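Local coordinates for maltose-binding protein MalE1 (Thermotoga maritima, PDB 6DTU), which binds maltotetraose and probably captures maltose and related malto-oligosaccharides for uptake by a carbohydrate transporter, at residues 131-136 with 223-228; 167-172 with 338-343; 266-271 with 276-281. All coordinates share one frame; numbering follows the deposited sequence.

Interaction 1 of 3, residues 131-136 with 223-228; sequences IEIAKQ and AAMIIN
M225 meets I133 and A134 without any aromatic ring in the contact; the rings lie in the next strands, where F148 and Y115 also touch M225 and F148 touches A134 too. This is helix-on-sheet packing in an α/β lobe of the periplasmic binding protein fold. Helix 127-140 lies against the four-stranded mixed sheet in which 223-228 runs between 146-149, parallel to it, and 112-116, antiparallel to it. The backbones stay well apart, A134 and A224 giving the nearest CA pair at 7.6 Å, and the M225 side chain spans the gap. Its CG sits anti to the carbonyl carbon and the next torsion is extended, which sends the chain out from the strand; the bend at chi3 (-65°) then turns the methyl carbon CE onto the helix. On the helix side, I133 offers CG2, the branch anti to its backbone N, and CE of M225 stands 4.0 Å from it. The two side chains cross at about a right angle, and the sulfur is held farther from A134 than the methyl, with SD of M225 5.8 Å from A134 CB. Having just one small carbon, A134 lets the methionine come right up to the helix surface. There CE of M225 rests 3.9 Å from the backbone N of A134 and 4.0 Å from A134 CB, one methyl touching both main chain and side chain.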
loop_
_atom_site.group_PDB
_atom_site.type_symbol
_atom_site.label_atom_id
_atom_site.label_comp_id
_atom_site.label_asym_id
_atom_site.label_seq_id
_atom_site.Cartn_x
_atom_site.Cartn_y
_atom_site.Cartn_z
ATOM N N ILE A 131 6.583 -20.208 11.312
ATOM C CA ILE A 131 7.948 -20.643 11.029
ATOM C C ILE A 131 8.025 -22.159 10.887
ATOM O O ILE A 131 8.672 -22.674 9.969
ATOM C CB ILE A 131 8.924 -20.110 12.092
ATOM C CG1 ILE A 131 9.076 -18.599 11.935
ATOM C CG2 ILE A 131 10.265 -20.814 11.977
ATOM C CD1 ILE A 131 9.733 -17.923 13.122
ATOM N N GLU A 132 7.363 -22.894 11.786
ATOM C CA GLU A 132 7.376 -24.355 11.724
ATOM C C GLU A 132 6.705 -24.852 10.447
ATOM O O GLU A 132 7.232 -25.726 9.751
ATOM C CB GLU A 132 6.658 -24.920 12.946
ATOM C CG GLU A 132 6.416 -26.426 12.905
ATOM C CD GLU A 132 6.434 -27.040 14.296
ATOM O OE1 GLU A 132 5.588 -26.652 15.123
ATOM O OE2 GLU A 132 7.322 -27.874 14.581
ATOM N N ILE A 133 5.539 -24.296 10.127
ATOM C CA ILE A 133 4.812 -24.716 8.929
ATOM C C ILE A 133 5.627 -24.436 7.674
ATOM O O ILE A 133 5.674 -25.255 6.753
ATOM C CB ILE A 133 3.425 -24.047 8.890
ATOM C CG1 ILE A 133 2.566 -24.587 10.027
ATOM C CG2 ILE A 133 2.717 -24.293 7.574
ATOM C CD1 ILE A 133 1.302 -23.798 10.237
ATOM N N ALA A 134 6.262 -23.267 7.605
ATOM C CA ALA A 134 7.075 -22.930 6.442
ATOM C C ALA A 134 8.265 -23.869 6.307
ATOM O O ALA A 134 8.593 -24.310 5.199
ATOM C CB ALA A 134 7.543 -21.486 6.543
ATOM N N LYS A 135 8.943 -24.161 7.419
ATOM C CA LYS A 135 10.051 -25.111 7.376
ATOM C C LYS A 135 9.579 -26.469 6.877
ATOM O O LYS A 135 10.247 -27.105 6.051
ATOM C CB LYS A 135 10.659 -25.275 8.766
ATOM C CG LYS A 135 11.479 -24.116 9.258
ATOM C CD LYS A 135 12.014 -24.363 10.675
ATOM C CE LYS A 135 12.899 -23.218 11.145
ATOM N NZ LYS A 135 13.296 -23.401 12.574
ATOM N N GLN A 136 8.428 -26.931 7.371
ATOM C CA GLN A 136 7.894 -28.212 6.926
ATOM C C GLN A 136 7.643 -28.214 5.423
ATOM O O GLN A 136 8.010 -29.164 4.726
ATOM C CB GLN A 136 6.633 -28.553 7.715
ATOM C CG GLN A 136 6.065 -29.917 7.347
ATOM C CD GLN A 136 4.738 -30.235 8.007
ATOM O OE1 GLN A 136 4.269 -29.511 8.887
ATOM N NE2 GLN A 136 4.165 -31.372 7.636
ATOM N N ALA A 223 3.976 -21.039 -3.575
ATOM C CA ALA A 223 4.214 -20.471 -2.255
ATOM C C ALA A 223 3.012 -20.708 -1.349
ATOM O O ALA A 223 1.865 -20.434 -1.721
ATOM C CB ALA A 223 4.611 -18.985 -2.298
ATOM N N ALA A 224 3.283 -21.200 -0.146
ATOM C CA ALA A 224 2.201 -21.555 0.757
ATOM C C ALA A 224 1.630 -20.334 1.472
ATOM O O ALA A 224 0.412 -20.250 1.668
ATOM C CB ALA A 224 2.687 -22.597 1.755
ATOM N N MET A 225 2.488 -19.402 1.897
ATOM C CA MET A 225 2.070 -18.257 2.694
ATOM C C MET A 225 2.880 -17.039 2.299
ATOM O O MET A 225 4.105 -17.124 2.158
ATOM C CB MET A 225 2.355 -18.503 4.176
ATOM C CG MET A 225 1.524 -19.636 4.758
ATOM S SD MET A 225 1.933 -20.033 6.478
ATOM C CE MET A 225 3.615 -20.645 6.354
ATOM N N ILE A 226 2.202 -15.894 2.200
ATOM C CA ILE A 226 2.865 -14.621 1.960
ATOM C C ILE A 226 2.259 -13.536 2.837
ATOM O O ILE A 226 1.189 -13.699 3.431
ATOM C CB ILE A 226 2.815 -14.188 0.482
ATOM C CG1 ILE A 226 1.367 -13.945 0.050
ATOM C CG2 ILE A 226 3.519 -15.226 -0.397
ATOM C CD1 ILE A 226 1.269 -13.441 -1.382
ATOM N N ILE A 227 2.970 -12.419 2.933
ATOM C CA ILE A 227 2.416 -11.202 3.515
ATOM C C ILE A 227 2.302 -10.167 2.408
ATOM O O ILE A 227 3.310 -9.648 1.918
ATOM C CB ILE A 227 3.232 -10.685 4.704
ATOM C CG1 ILE A 227 3.145 -11.693 5.851
ATOM C CG2 ILE A 227 2.642 -9.360 5.170
ATOM C CD1 ILE A 227 3.976 -11.312 7.079
ATOM N N ASN A 228 1.065 -9.871 2.011
ATOM C CA ASN A 228 0.800 -9.000 0.874
ATOM C C ASN A 228 -0.598 -8.416 1.041
ATOM O O ASN A 228 -1.343 -8.795 1.943
ATOM C CB ASN A 228 0.902 -9.784 -0.437
ATOM C CG ASN A 228 1.153 -8.897 -1.643
ATOM O OD1 ASN A 228 1.266 -7.678 -1.536
ATOM N ND2 ASN A 228 1.256 -9.517 -2.804
#

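Interaction 2 of 3, residues 167-172 with 338-343; sequences GYVFKQ and AAVWAA. With GLC (alpha-D-glucopyranose), chain C; GLC (alpha-D-glucopyranose), chain B.
V340 fills the angle between V169 and F170, and a single methyl does most of the work: its CG2 lies 3.9 Å from V169 CG1 and 3.8 Å from F170 CZ. The F170 ring reaches V340 with its far end, the two side chains sliding past each other in opposite directions. V169 CG1, anti to its own backbone N (chi1 -175°), also sits 3.8 Å above the plane of the F170 ring, over its centre, so one methyl packs on a ring face and on V340 together. F163 and F155 of helix 155-164 and I373 of helix 358-374 border this buried, close-fitting cluster. Its outer side is looser: beyond F170 come exposed K171 and Q172, and A338, two residues before V340, is exposed too. The next residue, W341, faces the sugar. Its indole lays one face against the glucose of chain C, whose C4 is 3.8 Å above the ring plane, offset toward the rim, while W341 CZ3 comes 3.6 Å from O5 of that glucose. W341 CB meets O5 of the chain B glucose at 3.5 Å. Replacing the W341 indole with an alanine would remove the surface under the chain C glucose and the ring contacts to the chain B unit, and is likely to leave both sugars less firmly placed. D64, W65 and Q40 add hydrogen bonds to the glycan. V340, leading into helix 341-352, thus packs apolar carbons on the corner at V169 and F170, while the indole meets C2, C4, C6 and O5 of glucose, a mostly apolar surface consistent with carbohydrate recognition.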
loop_
_atom_site.group_PDB
_atom_site.type_symbol
_atom_site.label_atom_id
_atom_site.label_comp_id
_atom_site.label_asym_id
_atom_site.label_seq_id
_atom_site.Cartn_x
_atom_site.Cartn_y
_atom_site.Cartn_z
ATOM N N GLY A 167 7.943 0.144 17.533
ATOM C CA GLY A 167 8.547 1.138 16.672
ATOM C C GLY A 167 7.498 2.080 16.122
ATOM O O GLY A 167 6.306 1.803 16.177
ATOM N N TYR A 168 7.943 3.228 15.617
ATOM C CA TYR A 168 7.026 4.184 14.991
ATOM C C TYR A 168 7.819 5.046 14.021
ATOM O O TYR A 168 9.040 5.147 14.126
ATOM C CB TYR A 168 6.260 5.027 16.024
ATOM C CG TYR A 168 7.140 5.793 16.996
ATOM C CD1 TYR A 168 7.676 7.030 16.653
ATOM C CD2 TYR A 168 7.430 5.283 18.253
ATOM C CE1 TYR A 168 8.488 7.739 17.542
ATOM C CE2 TYR A 168 8.236 5.986 19.139
ATOM C CZ TYR A 168 8.762 7.203 18.777
ATOM O OH TYR A 168 9.562 7.879 19.665
ATOM N N VAL A 169 7.117 5.647 13.054
ATOM C CA VAL A 169 7.781 6.544 12.109
ATOM C C VAL A 169 8.014 7.882 12.797
ATOM O O VAL A 169 9.132 8.186 13.220
ATOM C CB VAL A 169 6.986 6.711 10.796
ATOM C CG1 VAL A 169 7.790 7.563 9.793
ATOM C CG2 VAL A 169 6.653 5.350 10.206
ATOM N N PHE A 170 6.954 8.674 12.933
ATOM C CA PHE A 170 6.978 9.946 13.631
ATOM C C PHE A 170 6.068 9.815 14.844
ATOM O O PHE A 170 4.966 9.258 14.745
ATOM C CB PHE A 170 6.447 11.061 12.706
ATOM C CG PHE A 170 7.206 11.197 11.393
ATOM C CD1 PHE A 170 8.574 11.338 11.382
ATOM C CD2 PHE A 170 6.534 11.200 10.179
ATOM C CE1 PHE A 170 9.273 11.478 10.181
ATOM C CE2 PHE A 170 7.223 11.319 8.967
ATOM C CZ PHE A 170 8.590 11.461 8.965
ATOM N N LYS A 171 6.520 10.333 15.983
ATOM C CA LYS A 171 5.767 10.166 17.216
ATOM C C LYS A 171 4.394 10.810 17.090
ATOM O O LYS A 171 4.270 11.970 16.684
ATOM C CB LYS A 171 6.535 10.777 18.391
ATOM C CG LYS A 171 5.893 10.533 19.762
ATOM C CD LYS A 171 5.974 9.069 20.158
ATOM C CE LYS A 171 5.323 8.828 21.504
ATOM N NZ LYS A 171 5.763 7.534 22.091
ATOM N N GLN A 172 3.362 10.034 17.388
ATOM C CA GLN A 172 2.008 10.559 17.420
ATOM C C GLN A 172 1.835 11.299 18.741
ATOM O O GLN A 172 2.007 10.706 19.811
ATOM C CB GLN A 172 0.999 9.416 17.304
ATOM C CG GLN A 172 -0.457 9.875 17.249
ATOM C CD GLN A 172 -0.731 10.778 16.058
ATOM O OE1 GLN A 172 -0.803 10.313 14.920
ATOM N NE2 GLN A 172 -0.873 12.078 16.313
ATOM N N ALA A 338 8.570 11.351 2.632
ATOM C CA ALA A 338 9.398 11.054 1.467
ATOM C C ALA A 338 10.822 10.691 1.880
ATOM O O ALA A 338 11.501 9.933 1.185
ATOM C CB ALA A 338 9.417 12.253 0.513
ATOM N N ALA A 339 11.283 11.221 3.005
ATOM C CA ALA A 339 12.624 10.927 3.497
ATOM C C ALA A 339 12.731 9.557 4.160
ATOM O O ALA A 339 13.828 9.164 4.563
ATOM C CB ALA A 339 13.054 11.999 4.500
ATOM N N VAL A 340 11.637 8.822 4.304
ATOM C CA VAL A 340 11.658 7.645 5.168
ATOM C C VAL A 340 11.962 6.368 4.397
ATOM O O VAL A 340 12.791 5.557 4.821
ATOM C CB VAL A 340 10.341 7.549 5.977
ATOM C CG1 VAL A 340 10.250 6.195 6.693
ATOM C CG2 VAL A 340 10.249 8.701 6.979
ATOM N N TRP A 341 11.288 6.159 3.262
ATOM C CA TRP A 341 11.240 4.840 2.640
ATOM C C TRP A 341 12.616 4.364 2.200
ATOM O O TRP A 341 12.986 3.214 2.448
ATOM C CB TRP A 341 10.309 4.889 1.432
ATOM C CG TRP A 341 8.909 5.355 1.745
ATOM C CD1 TRP A 341 8.360 6.560 1.410
ATOM C CD2 TRP A 341 7.874 4.620 2.419
ATOM N NE1 TRP A 341 7.061 6.623 1.824
ATOM C CE2 TRP A 341 6.727 5.450 2.448
ATOM C CE3 TRP A 341 7.808 3.346 3.000
ATOM C CZ2 TRP A 341 5.525 5.049 3.018
ATOM C CZ3 TRP A 341 6.612 2.943 3.571
ATOM C CH2 TRP A 341 5.488 3.802 3.592
ATOM N N ALA A 342 13.355 5.205 1.475
ATOM C CA ALA A 342 14.627 4.757 0.910
ATOM C C ALA A 342 15.651 4.439 1.998
ATOM O O ALA A 342 16.402 3.467 1.875
ATOM C CB ALA A 342 15.172 5.788 -0.084
ATOM N N ALA A 343 15.719 5.259 3.054
ATOM C CA ALA A 343 16.632 4.972 4.163
ATOM C C ALA A 343 16.296 3.647 4.837
ATOM O O ALA A 343 17.189 2.855 5.157
ATOM C CB ALA A 343 16.559 6.108 5.185
HETATM C C1 GLC C . 4.209 2.466 -0.125
HETATM C C2 GLC C . 4.034 3.915 -0.350
HETATM C C3 GLC C . 4.902 4.413 -1.464
HETATM C C4 GLC C . 6.336 4.169 -1.201
HETATM C C5 GLC C . 6.598 2.659 -0.973
HETATM C C6 GLC C . 7.917 2.405 -0.563
HETATM O O2 GLC C . 2.644 4.166 -0.700
HETATM O O3 GLC C . 4.681 5.847 -1.649
HETATM O O4 GLC C . 7.082 4.601 -2.372
HETATM O O5 GLC C . 5.631 2.169 0.151
HETATM O O6 GLC C . 8.077 1.009 -0.432
HETATM C C1 GLC B . 7.789 5.809 -2.182
HETATM C C2 GLC B . 7.715 6.593 -3.431
HETATM C C3 GLC B . 8.506 5.953 -4.507
HETATM C C4 GLC B . 9.936 5.745 -4.117
HETATM C C5 GLC B . 10.038 4.818 -2.885
HETATM C C6 GLC B . 11.379 4.620 -2.412
HETATM O O2 GLC B . 6.283 6.685 -3.848
HETATM O O3 GLC B . 8.432 6.828 -5.678
HETATM O O4 GLC B . 10.643 5.157 -5.219
HETATM O O5 GLC B . 9.190 5.513 -1.796
HETATM O O6 GLC B . 11.933 5.865 -2.055
#

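Interaction 3 of 3, residues 266-271 with 276-281; sequences FMVNAK and LLAIEF
Strand 260-268 leads into a short connection and the chain folds back as helix 275-286, a strand-loop-helix unit that packs this helix on the larger mixed sheet. V268, on the strand, meets the first turns of that helix through both of its methyls. CG1, placed anti to the backbone N by chi1 of 175°, lies 3.9 Å from the CB of A278. CG2 of V268 comes as near, 3.9 Å, to CG1 of I279, and the valine and isoleucine side chains cross at about a right angle. Alanine on the helix keeps the approach close, the CA atoms of V268 and A278 being 6.6 Å apart. L282 of the same helix also touches V268, while I58 and L5, on neighbouring strands, touch A278 and carry the apolar layer across the sheet. After V268 comes a turn at N269. Its OD1 accepts a hydrogen bond of 2.8 Å from the backbone N of K271, an Asx turn, with an N-H...O angle of 152° and the donor 51° out of the carbonyl plane. ND2 of N269 binds A56 O, so each end of the buried amide has a partner, and its rotation is probably fixed by them. A270 O receives NZ of K275, at the start of the helix. The V268 contact is purely apolar, methyl against methyl and methylene, so burial and van der Waals packing hold it; the OD1 bond to K271 N probably steadies the turn that starts the connection, while ND2 ties it to A56.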
loop_
_atom_site.group_PDB
_atom_site.type_symbol
_atom_site.label_atom_id
_atom_site.label_comp_id
_atom_site.label_asym_id
_atom_site.label_seq_id
_atom_site.Cartn_x
_atom_site.Cartn_y
_atom_site.Cartn_z
ATOM N N PHE A 266 -7.621 9.147 -6.268
ATOM C CA PHE A 266 -7.393 9.870 -7.508
ATOM C C PHE A 266 -7.001 11.304 -7.173
ATOM O O PHE A 266 -7.741 12.004 -6.471
ATOM C CB PHE A 266 -8.684 9.890 -8.333
ATOM C CG PHE A 266 -9.172 8.524 -8.772
ATOM C CD1 PHE A 266 -8.883 8.054 -10.056
ATOM C CD2 PHE A 266 -9.929 7.713 -7.923
ATOM C CE1 PHE A 266 -9.327 6.779 -10.491
ATOM C CE2 PHE A 266 -10.369 6.432 -8.347
ATOM C CZ PHE A 266 -10.065 5.973 -9.632
ATOM N N MET A 267 -5.870 11.752 -7.717
ATOM C CA MET A 267 -5.360 13.100 -7.500
ATOM C C MET A 267 -5.262 13.819 -8.836
ATOM O O MET A 267 -5.014 13.192 -9.858
ATOM C CB MET A 267 -4.001 13.049 -6.852
ATOM C CG MET A 267 -4.089 12.576 -5.424
ATOM S SD MET A 267 -2.557 11.878 -4.809
ATOM C CE MET A 267 -2.593 10.220 -5.505
ATOM N N VAL A 268 -5.452 15.141 -8.827
ATOM C CA VAL A 268 -5.496 15.961 -10.036
ATOM C C VAL A 268 -4.222 16.798 -10.125
ATOM O O VAL A 268 -3.791 17.393 -9.134
ATOM C CB VAL A 268 -6.750 16.856 -10.061
ATOM C CG1 VAL A 268 -6.715 17.802 -11.275
ATOM C CG2 VAL A 268 -8.000 15.996 -10.089
ATOM N N ASN A 269 -3.622 16.831 -11.316
ATOM C CA ASN A 269 -2.408 17.607 -11.562
ATOM C C ASN A 269 -2.743 19.097 -11.554
ATOM O O ASN A 269 -3.462 19.580 -12.436
ATOM C CB ASN A 269 -1.895 17.211 -12.940
ATOM C CG ASN A 269 -0.586 17.889 -13.336
ATOM O OD1 ASN A 269 -0.056 18.756 -12.648
ATOM N ND2 ASN A 269 -0.061 17.476 -14.476
ATOM N N ALA A 270 -2.174 19.842 -10.591
ATOM C CA ALA A 270 -2.426 21.277 -10.505
ATOM C C ALA A 270 -1.816 22.049 -11.666
ATOM O O ALA A 270 -2.200 23.210 -11.892
ATOM C CB ALA A 270 -1.914 21.847 -9.183
ATOM N N LYS A 271 -0.893 21.444 -12.404
ATOM C CA LYS A 271 -0.295 22.119 -13.541
ATOM C C LYS A 271 -1.031 21.821 -14.833
ATOM O O LYS A 271 -0.682 22.386 -15.868
ATOM C CB LYS A 271 1.183 21.757 -13.689
ATOM C CG LYS A 271 2.015 21.930 -12.405
ATOM C CD LYS A 271 1.933 23.330 -11.843
ATOM C CE LYS A 271 2.803 23.461 -10.599
ATOM N NZ LYS A 271 2.599 24.786 -9.939
ATOM N N LEU A 276 -9.864 21.435 -14.428
ATOM C CA LEU A 276 -11.285 21.573 -14.138
ATOM C C LEU A 276 -12.065 20.386 -14.686
ATOM O O LEU A 276 -12.958 19.857 -14.017
ATOM C CB LEU A 276 -11.819 22.880 -14.725
ATOM C CG LEU A 276 -11.298 24.160 -14.097
ATOM C CD1 LEU A 276 -11.818 25.356 -14.863
ATOM C CD2 LEU A 276 -11.705 24.244 -12.650
ATOM N N LEU A 277 -11.735 19.948 -15.899
ATOM C CA LEU A 277 -12.417 18.789 -16.470
ATOM C C LEU A 277 -12.059 17.508 -15.721
ATOM O O LEU A 277 -12.924 16.632 -15.545
ATOM C CB LEU A 277 -12.094 18.676 -17.961
ATOM C CG LEU A 277 -12.744 17.529 -18.730
ATOM C CD1 LEU A 277 -14.274 17.575 -18.678
ATOM C CD2 LEU A 277 -12.238 17.531 -20.177
ATOM N N ALA A 278 -10.803 17.392 -15.257
ATOM C CA ALA A 278 -10.377 16.234 -14.475
ATOM C C ALA A 278 -11.164 16.140 -13.178
ATOM O O ALA A 278 -11.634 15.058 -12.806
ATOM C CB ALA A 278 -8.873 16.309 -14.180
ATOM N N ILE A 279 -11.328 17.269 -12.486
ATOM C CA ILE A 279 -12.137 17.272 -11.274
ATOM C C ILE A 279 -13.569 16.840 -11.585
ATOM O O ILE A 279 -14.161 16.033 -10.853
ATOM C CB ILE A 279 -12.065 18.651 -10.580
ATOM C CG1 ILE A 279 -10.667 18.872 -10.015
ATOM C CG2 ILE A 279 -13.072 18.705 -9.434
ATOM C CD1 ILE A 279 -10.443 20.341 -9.536
ATOM N N GLU A 280 -14.145 17.352 -12.682
ATOM C CA GLU A 280 -15.509 16.981 -13.058
ATOM C C GLU A 280 -15.636 15.483 -13.299
ATOM O O GLU A 280 -16.608 14.851 -12.878
ATOM C CB GLU A 280 -15.943 17.744 -14.311
ATOM C CG GLU A 280 -17.329 17.316 -14.874
ATOM C CD GLU A 280 -18.523 17.807 -14.044
ATOM O OE1 GLU A 280 -18.342 18.633 -13.115
ATOM O OE2 GLU A 280 -19.661 17.364 -14.328
ATOM N N PHE A 281 -14.696 14.917 -14.042
ATOM C CA PHE A 281 -14.653 13.476 -14.259
ATOM C C PHE A 281 -14.624 12.704 -12.936
ATOM O O PHE A 281 -15.349 11.715 -12.763
ATOM C CB PHE A 281 -13.433 13.199 -15.123
ATOM C CG PHE A 281 -13.134 11.770 -15.333
ATOM C CD1 PHE A 281 -13.820 11.036 -16.264
ATOM C CD2 PHE A 281 -12.130 11.163 -14.622
ATOM C CE1 PHE A 281 -13.507 9.710 -16.481
ATOM C CE2 PHE A 281 -11.827 9.837 -14.813
ATOM C CZ PHE A 281 -12.504 9.113 -15.740
#

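Following the chain from the N terminus, helix 127-140 opens interaction 1, and segment 167-172 opens interaction 2 before 223-228 closes the first, across 86 intervening residues. The two therefore cross along the chain: interaction 1 ties helix 127-140 to the four-stranded sheet, interaction 2 ties the 168-173 region to the start of helix 341-352. Next comes interaction 3, a short local closure with four residues between 266-271 and 276-281, joining the larger mixed sheet to helix 275-286. It falls wholly within the long span that ends when 338-343 returns to 167-172. Interactions 1 and 3 lie on opposite sides of the chain's centre, their own centres 43 Å apart, while interaction 2 sits beside the bound sugar.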